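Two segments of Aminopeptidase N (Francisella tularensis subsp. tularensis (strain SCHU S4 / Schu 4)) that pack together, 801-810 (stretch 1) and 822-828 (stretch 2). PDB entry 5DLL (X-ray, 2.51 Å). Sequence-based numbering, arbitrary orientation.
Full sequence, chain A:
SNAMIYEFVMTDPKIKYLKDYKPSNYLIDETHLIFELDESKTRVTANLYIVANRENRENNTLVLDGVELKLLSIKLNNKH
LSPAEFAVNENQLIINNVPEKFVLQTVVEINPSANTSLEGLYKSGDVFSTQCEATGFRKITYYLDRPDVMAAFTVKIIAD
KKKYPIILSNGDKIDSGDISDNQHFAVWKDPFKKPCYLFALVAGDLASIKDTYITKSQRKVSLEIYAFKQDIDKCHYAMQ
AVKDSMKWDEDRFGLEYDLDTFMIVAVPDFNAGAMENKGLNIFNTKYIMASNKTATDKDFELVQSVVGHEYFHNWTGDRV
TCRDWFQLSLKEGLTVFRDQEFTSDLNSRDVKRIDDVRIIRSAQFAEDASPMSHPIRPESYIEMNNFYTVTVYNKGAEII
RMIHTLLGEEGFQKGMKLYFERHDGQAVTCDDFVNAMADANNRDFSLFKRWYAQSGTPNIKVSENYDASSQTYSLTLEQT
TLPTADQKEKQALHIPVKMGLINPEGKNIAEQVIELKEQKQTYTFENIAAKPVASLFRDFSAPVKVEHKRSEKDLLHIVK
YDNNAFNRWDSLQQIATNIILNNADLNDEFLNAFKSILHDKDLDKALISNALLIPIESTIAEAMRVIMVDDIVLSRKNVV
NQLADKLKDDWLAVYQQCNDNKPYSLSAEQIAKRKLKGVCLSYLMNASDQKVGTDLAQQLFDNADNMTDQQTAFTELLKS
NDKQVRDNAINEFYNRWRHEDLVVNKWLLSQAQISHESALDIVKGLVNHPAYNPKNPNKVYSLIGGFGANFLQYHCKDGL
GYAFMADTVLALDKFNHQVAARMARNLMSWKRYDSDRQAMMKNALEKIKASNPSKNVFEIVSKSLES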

# COMPACT_ATOMS: atom_id res chain seq x y z
N GLY A 801 18.79 -22.37 -9.95
CA GLY A 801 17.83 -21.28 -9.82
C GLY A 801 18.49 -19.93 -9.94
O GLY A 801 17.92 -19.00 -10.54
N TYR A 802 19.69 -19.80 -9.39
CA TYR A 802 20.46 -18.56 -9.49
C TYR A 802 20.96 -18.36 -10.91
O TYR A 802 20.98 -17.23 -11.40
CB TYR A 802 21.64 -18.55 -8.51
CG TYR A 802 21.23 -18.82 -7.08
CD1 TYR A 802 20.25 -18.05 -6.47
CD2 TYR A 802 21.82 -19.84 -6.34
CE1 TYR A 802 19.85 -18.29 -5.17
CE2 TYR A 802 21.44 -20.08 -5.03
CZ TYR A 802 20.45 -19.31 -4.45
OH TYR A 802 20.06 -19.54 -3.16
N ALA A 803 21.34 -19.45 -11.57
CA ALA A 803 21.82 -19.39 -12.95
C ALA A 803 20.69 -19.07 -13.93
O ALA A 803 20.88 -18.30 -14.87
CB ALA A 803 22.50 -20.70 -13.33
N PHE A 804 19.53 -19.66 -13.71
CA PHE A 804 18.34 -19.32 -14.49
C PHE A 804 17.95 -17.85 -14.31
O PHE A 804 17.45 -17.22 -15.24
CB PHE A 804 17.16 -20.23 -14.13
CG PHE A 804 15.85 -19.76 -14.69
CD1 PHE A 804 15.55 -19.92 -16.04
CD2 PHE A 804 14.90 -19.16 -13.87
CE1 PHE A 804 14.34 -19.49 -16.56
CE2 PHE A 804 13.69 -18.72 -14.38
CZ PHE A 804 13.41 -18.89 -15.73
N MET A 805 18.18 -17.31 -13.11
CA MET A 805 17.87 -15.91 -12.83
C MET A 805 18.83 -14.94 -13.53
O MET A 805 18.39 -13.92 -14.05
CB MET A 805 17.85 -15.66 -11.32
CG MET A 805 17.18 -14.34 -10.91
SD MET A 805 15.47 -14.12 -11.46
CE MET A 805 14.59 -15.27 -10.41
N ALA A 806 20.13 -15.26 -13.56
CA ALA A 806 21.11 -14.44 -14.28
C ALA A 806 20.82 -14.40 -15.78
O ALA A 806 20.92 -13.34 -16.41
CB ALA A 806 22.53 -14.94 -14.03
N ASP A 807 20.47 -15.55 -16.34
CA ASP A 807 20.15 -15.67 -17.76
C ASP A 807 18.95 -14.81 -18.12
O ASP A 807 19.00 -14.01 -19.04
CB ASP A 807 19.85 -17.13 -18.13
CG ASP A 807 21.07 -18.03 -18.01
OD1 ASP A 807 22.21 -17.53 -17.91
OD2 ASP A 807 20.87 -19.26 -18.01
N THR A 808 17.86 -14.98 -17.37
CA THR A 808 16.63 -14.26 -17.66
C THR A 808 16.81 -12.74 -17.55
O THR A 808 16.28 -12.00 -18.36
CB THR A 808 15.48 -14.72 -16.75
OG1 THR A 808 15.97 -14.85 -15.41
CG2 THR A 808 14.94 -16.07 -17.21
N VAL A 809 17.58 -12.30 -16.56
CA VAL A 809 17.90 -10.88 -16.41
C VAL A 809 18.53 -10.31 -17.67
O VAL A 809 18.19 -9.20 -18.09
CB VAL A 809 18.85 -10.63 -15.21
CG1 VAL A 809 19.41 -9.21 -15.25
CG2 VAL A 809 18.12 -10.88 -13.89
N LEU A 810 19.43 -11.06 -18.28
CA LEU A 810 20.10 -10.63 -19.51
C LEU A 810 19.16 -10.65 -20.72
O LEU A 810 19.30 -9.81 -21.61
CB LEU A 810 21.34 -11.50 -19.78
CG LEU A 810 22.46 -11.32 -18.75
CD1 LEU A 810 23.54 -12.38 -18.95
CD2 LEU A 810 23.05 -9.91 -18.80
N ARG A 822 14.63 -5.13 -11.70
CA ARG A 822 13.78 -5.63 -10.62
C ARG A 822 14.05 -7.10 -10.36
O ARG A 822 14.33 -7.50 -9.23
CB ARG A 822 12.29 -5.44 -10.93
CG ARG A 822 11.78 -4.02 -10.75
CD ARG A 822 10.27 -4.02 -10.57
NE ARG A 822 9.68 -2.70 -10.78
CZ ARG A 822 9.38 -2.17 -11.97
NH1 ARG A 822 9.61 -2.83 -13.10
NH2 ARG A 822 8.84 -0.96 -12.02
N MET A 823 13.99 -7.90 -11.42
CA MET A 823 14.23 -9.34 -11.30
C MET A 823 15.62 -9.64 -10.75
O MET A 823 15.83 -10.70 -10.18
CB MET A 823 14.05 -10.05 -12.64
CG MET A 823 12.61 -10.09 -13.13
SD MET A 823 11.42 -10.60 -11.87
CE MET A 823 10.80 -9.01 -11.32
N ALA A 824 16.54 -8.70 -10.94
CA ALA A 824 17.90 -8.84 -10.41
C ALA A 824 17.95 -8.73 -8.89
O ALA A 824 18.83 -9.33 -8.27
CB ALA A 824 18.82 -7.81 -11.05
N ARG A 825 17.01 -8.00 -8.28
CA ARG A 825 16.92 -7.91 -6.81
C ARG A 825 16.85 -9.29 -6.16
O ARG A 825 17.24 -9.46 -5.01
CB ARG A 825 15.72 -7.07 -6.35
CG ARG A 825 15.75 -5.60 -6.77
CD ARG A 825 15.02 -4.71 -5.77
NE ARG A 825 14.43 -3.53 -6.40
CZ ARG A 825 13.13 -3.30 -6.58
NH1 ARG A 825 12.20 -4.17 -6.18
NH2 ARG A 825 12.74 -2.17 -7.17
N ASN A 826 16.35 -10.28 -6.91
CA ASN A 826 16.33 -11.68 -6.48
C ASN A 826 17.69 -12.26 -6.11
O ASN A 826 17.76 -13.25 -5.38
CB ASN A 826 15.70 -12.56 -7.56
CG ASN A 826 14.19 -12.43 -7.63
OD1 ASN A 826 13.49 -12.66 -6.65
ND2 ASN A 826 13.68 -12.09 -8.81
N LEU A 827 18.77 -11.66 -6.62
CA LEU A 827 20.13 -12.15 -6.41
C LEU A 827 20.94 -11.29 -5.43
O LEU A 827 22.04 -11.67 -5.05
CB LEU A 827 20.87 -12.21 -7.75
CG LEU A 827 20.37 -13.28 -8.72
CD1 LEU A 827 20.80 -12.96 -10.14
CD2 LEU A 827 20.86 -14.67 -8.31
N MET A 828 20.38 -10.15 -5.01
CA MET A 828 21.15 -9.13 -4.29
C MET A 828 21.10 -9.26 -2.76
O MET A 828 21.64 -8.41 -2.05
CB MET A 828 20.67 -7.73 -4.72
CG MET A 828 20.55 -7.58 -6.23
SD MET A 828 20.35 -5.90 -6.88
CE MET A 828 19.33 -5.12 -5.62

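The two stretches meet in a small, purely van der Waals contact, with no hydrogen bond between them and 327 Å² of surface buried in all. Stretch 1 is helical throughout and offers the side chains of Tyr 802, Met 805 and Val 809, at intervals of three and four residues that keep them on one side of the helix, with the backbone of Ala 806 between them. The backbones come closest at Val 809 and Ala 824, with CA atoms 6.3 Å apart, and stand at 7.1 Å between the CA atoms of Tyr 802 and Leu 827.

Leu 827 loses the most area. Its CA-to-CB bond points sideways, but chi1 m and chi2 t bring its end nearer to the helix, where CD2 lies 3.9 Å from CD1 of Tyr 802, oblique to the ring, and CD1 lies 3.9 Å from CG of Met 805. The same Leu 827 CD1 reaches Ala 806 N at 4.2 Å; the methyl of Ala 806 points away, so the leucine meets backbone here. The Tyr 802 hydroxyl is hydrogen-bonded elsewhere in the structure, while a ring carbon supplies the apolar contact here.

Met 805 points toward stretch 2 and, unbranched and flexible, folds through chi1 t, chi2 p and chi3 p to touch three residues. Besides Leu 827, its SD sits 3.7 Å from Met 823 O, and its CE 3.7 Å from Asn 826 ND2. That amide is already engaged within its own stretch: Asn 826 ND2 donates to Met 823 O at 2.9 Å, so one of its N-H groups is already used where the side chain lies against the methionine methyl.

Further along, Val 809 (chi1 t) directs CG2 to 4.3 Å from Met 823 CB and 4.2 Å from Ala 824 CB. The short side chain of Ala 824 accompanies the close backbone approach, while Met 823 contributes its CB and backbone as the end of its side chain leads away.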